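PDB 5K04: N-terminal acetyltransferase B complex subunit NAT3 from Candida albicans, which catalyses, as the GNAT-family catalytic subunit of the NatB complex, the substrate-specific acetylation of protein N-termini with acetyl-CoA as donor. Local coordinates for the interface of chains B and A. Numbering follows the deposited sequence. Chains: chain A, N-terminal acetyltransferase B complex subunit NAT3; chain B, Uncharacterized protein.

The interface of chains B and A. Residues chain B 277, 309-310, 313-314, 317; chain A 2, 48-50, 83-84, 87.
The guanidinium of B:Arg277 has the A:Ile87 methyl CD1 over one face, 3.4 Å above the plane and toward the rim, while carboxylates of both chains meet its edge. The A:Tyr84 ring carries A:Glu48 CG centrally over one face; at its edge lie B:Asp314 OD1 and a water. B:Arg277 reaches these groups on an extended chain, CG anti to the backbone N (chi1 170°). It holds B:Asp314 side-on, NE to OD2 at 2.7 Å and NH2 to OD1 at 3.0 Å, both on syn lone pairs and nearly in the guanidinium plane. This intrachain pair fixes the rotation of the guanidinium, so that NH2 also forms a salt bridge across the interface to A:Glu48 OE2 at 2.8 Å. That oxygen is met from above its carboxylate plane, the two planes being 50° apart. The arginine thus lies between two acids and probably eases their mutual repulsion. The water joins B:Asp314 OD1, the A:Tyr84 hydroxyl and A:Thr49 O. Farther along, the B:Gln317 amide NE2 gives a nearly straight bond to A:Thr49 OG1 (2.9 Å) and a bent one to A:Thr49 O (2.8 Å) from above the carbonyl plane; its CB packs on CG of A:Pro50, a proline that follows a cis peptide bond. This patch of the NatB subunit interface sets the start of helix 277-289 and the region around helix 311-315 of MDM20 against the 3-10 helix 82-84 and the end of strand 43-48 of NAT3.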
loop_
_atom_site.group_PDB
_atom_site.type_symbol
_atom_site.label_atom_id
_atom_site.label_comp_id
_atom_site.label_asym_id
_atom_site.label_seq_id
_atom_site.Cartn_x
_atom_site.Cartn_y
_atom_site.Cartn_z
ATOM N N ARG B 277 -12.942 21.720 20.405
ATOM C CA ARG B 277 -13.564 20.518 19.860
ATOM C C ARG B 277 -13.407 19.341 20.816
ATOM O O ARG B 277 -14.393 18.701 21.200
ATOM C CB ARG B 277 -12.959 20.194 18.493
ATOM C CG ARG B 277 -13.340 18.825 17.913
ATOM C CD ARG B 277 -13.302 18.828 16.374
ATOM N NE ARG B 277 -13.460 17.477 15.836
ATOM C CZ ARG B 277 -12.458 16.614 15.655
ATOM N NH1 ARG B 277 -11.222 16.965 15.967
ATOM N NH2 ARG B 277 -12.689 15.397 15.175
ATOM N N LEU B 309 -17.485 20.187 8.718
ATOM C CA LEU B 309 -17.749 18.904 8.090
ATOM C C LEU B 309 -17.504 17.732 9.043
ATOM O O LEU B 309 -17.984 16.624 8.786
ATOM C CB LEU B 309 -16.897 18.810 6.826
ATOM C CG LEU B 309 -17.366 17.893 5.698
ATOM C CD1 LEU B 309 -18.742 18.308 5.167
ATOM C CD2 LEU B 309 -16.338 17.899 4.588
ATOM N N CYS B 310 -16.802 17.968 10.155
ATOM C CA CYS B 310 -16.531 16.920 11.134
ATOM C C CYS B 310 -17.758 16.524 11.951
ATOM O O CYS B 310 -17.778 15.401 12.471
ATOM C CB CYS B 310 -15.403 17.352 12.088
ATOM S SG CYS B 310 -15.713 18.716 13.193
ATOM N N ALA B 313 -19.450 12.879 11.793
ATOM C CA ALA B 313 -18.572 11.764 12.145
ATOM C C ALA B 313 -18.241 11.770 13.636
ATOM O O ALA B 313 -18.102 10.709 14.254
ATOM C CB ALA B 313 -17.295 11.803 11.298
ATOM N N ASP B 314 -18.146 12.953 14.228
ATOM C CA ASP B 314 -17.877 13.052 15.654
ATOM C C ASP B 314 -19.070 12.569 16.495
ATOM O O ASP B 314 -18.889 11.864 17.496
ATOM C CB ASP B 314 -17.503 14.499 15.989
ATOM C CG ASP B 314 -16.127 14.925 15.411
ATOM O OD1 ASP B 314 -15.402 14.083 14.831
ATOM O OD2 ASP B 314 -15.771 16.118 15.557
ATOM N N GLN B 317 -20.819 8.490 16.277
ATOM C CA GLN B 317 -20.197 7.400 17.015
ATOM C C GLN B 317 -20.855 7.167 18.370
ATOM O O GLN B 317 -20.630 6.122 18.987
ATOM C CB GLN B 317 -18.710 7.685 17.203
ATOM C CG GLN B 317 -18.418 8.706 18.272
ATOM C CD GLN B 317 -16.942 9.008 18.367
ATOM O OE1 GLN B 317 -16.235 8.482 19.235
ATOM N NE2 GLN B 317 -16.461 9.854 17.460
ATOM N N THR A 2 -9.174 15.151 18.022
ATOM C CA THR A 2 -7.933 14.619 17.469
ATOM C C THR A 2 -7.017 14.136 18.584
ATOM O O THR A 2 -6.999 14.683 19.698
ATOM C CB THR A 2 -7.183 15.668 16.589
ATOM O OG1 THR A 2 -6.196 16.363 17.351
ATOM C CG2 THR A 2 -8.175 16.665 15.983
ATOM N N GLU A 48 -8.449 10.344 14.635
ATOM C CA GLU A 48 -9.776 10.720 15.094
ATOM C C GLU A 48 -10.577 9.512 15.563
ATOM O O GLU A 48 -10.452 8.403 15.037
ATOM C CB GLU A 48 -10.589 11.439 13.996
ATOM C CG GLU A 48 -9.909 12.616 13.363
ATOM C CD GLU A 48 -9.603 13.735 14.350
ATOM O OE1 GLU A 48 -8.602 14.453 14.121
ATOM O OE2 GLU A 48 -10.369 13.905 15.321
ATOM N N THR A 49 -11.407 9.762 16.561
ATOM C CA THR A 49 -12.514 8.881 16.886
ATOM C C THR A 49 -13.796 8.810 16.068
ATOM O O THR A 49 -14.323 9.850 15.653
ATOM C CB THR A 49 -13.340 9.499 18.002
ATOM O OG1 THR A 49 -13.758 10.811 17.587
ATOM C CG2 THR A 49 -12.496 9.624 19.240
ATOM N N PRO A 50 -14.190 7.568 15.704
ATOM C CA PRO A 50 -13.910 6.349 16.482
ATOM C C PRO A 50 -12.976 5.217 15.933
ATOM O O PRO A 50 -12.806 4.256 16.683
ATOM C CB PRO A 50 -15.313 5.762 16.654
ATOM C CG PRO A 50 -16.052 6.198 15.414
ATOM C CD PRO A 50 -15.287 7.326 14.756
ATOM N N GLN A 83 -12.428 16.097 5.557
ATOM C CA GLN A 83 -13.506 16.024 6.543
ATOM C C GLN A 83 -13.163 16.791 7.811
ATOM O O GLN A 83 -14.065 17.240 8.528
ATOM C CB GLN A 83 -13.819 14.564 6.898
ATOM C CG GLN A 83 -14.060 13.633 5.712
ATOM C CD GLN A 83 -15.403 13.869 5.019
ATOM O OE1 GLN A 83 -16.441 13.997 5.670
ATOM N NE2 GLN A 83 -15.381 13.919 3.688
ATOM N N TYR A 84 -11.870 16.962 8.101
ATOM C CA TYR A 84 -11.423 17.531 9.372
ATOM C C TYR A 84 -10.717 18.877 9.194
ATOM O O TYR A 84 -9.861 19.249 9.996
ATOM C CB TYR A 84 -10.541 16.517 10.105
ATOM C CG TYR A 84 -11.301 15.229 10.410
ATOM C CD1 TYR A 84 -12.216 15.180 11.454
ATOM C CD2 TYR A 84 -11.136 14.082 9.649
ATOM C CE1 TYR A 84 -12.937 14.040 11.736
ATOM C CE2 TYR A 84 -11.865 12.918 9.935
ATOM C CZ TYR A 84 -12.769 12.916 10.982
ATOM O OH TYR A 84 -13.498 11.800 11.292
ATOM N N ILE A 87 -11.083 23.412 11.518
ATOM C CA ILE A 87 -11.268 23.268 12.960
ATOM C C ILE A 87 -9.916 23.358 13.664
ATOM O O ILE A 87 -9.778 22.920 14.811
ATOM C CB ILE A 87 -11.983 21.948 13.320
ATOM C CG1 ILE A 87 -11.199 20.749 12.769
ATOM C CG2 ILE A 87 -13.435 21.946 12.790
ATOM C CD1 ILE A 87 -11.776 19.406 13.171
HETATM O O HOH W 1 -14.896 11.831 13.771
#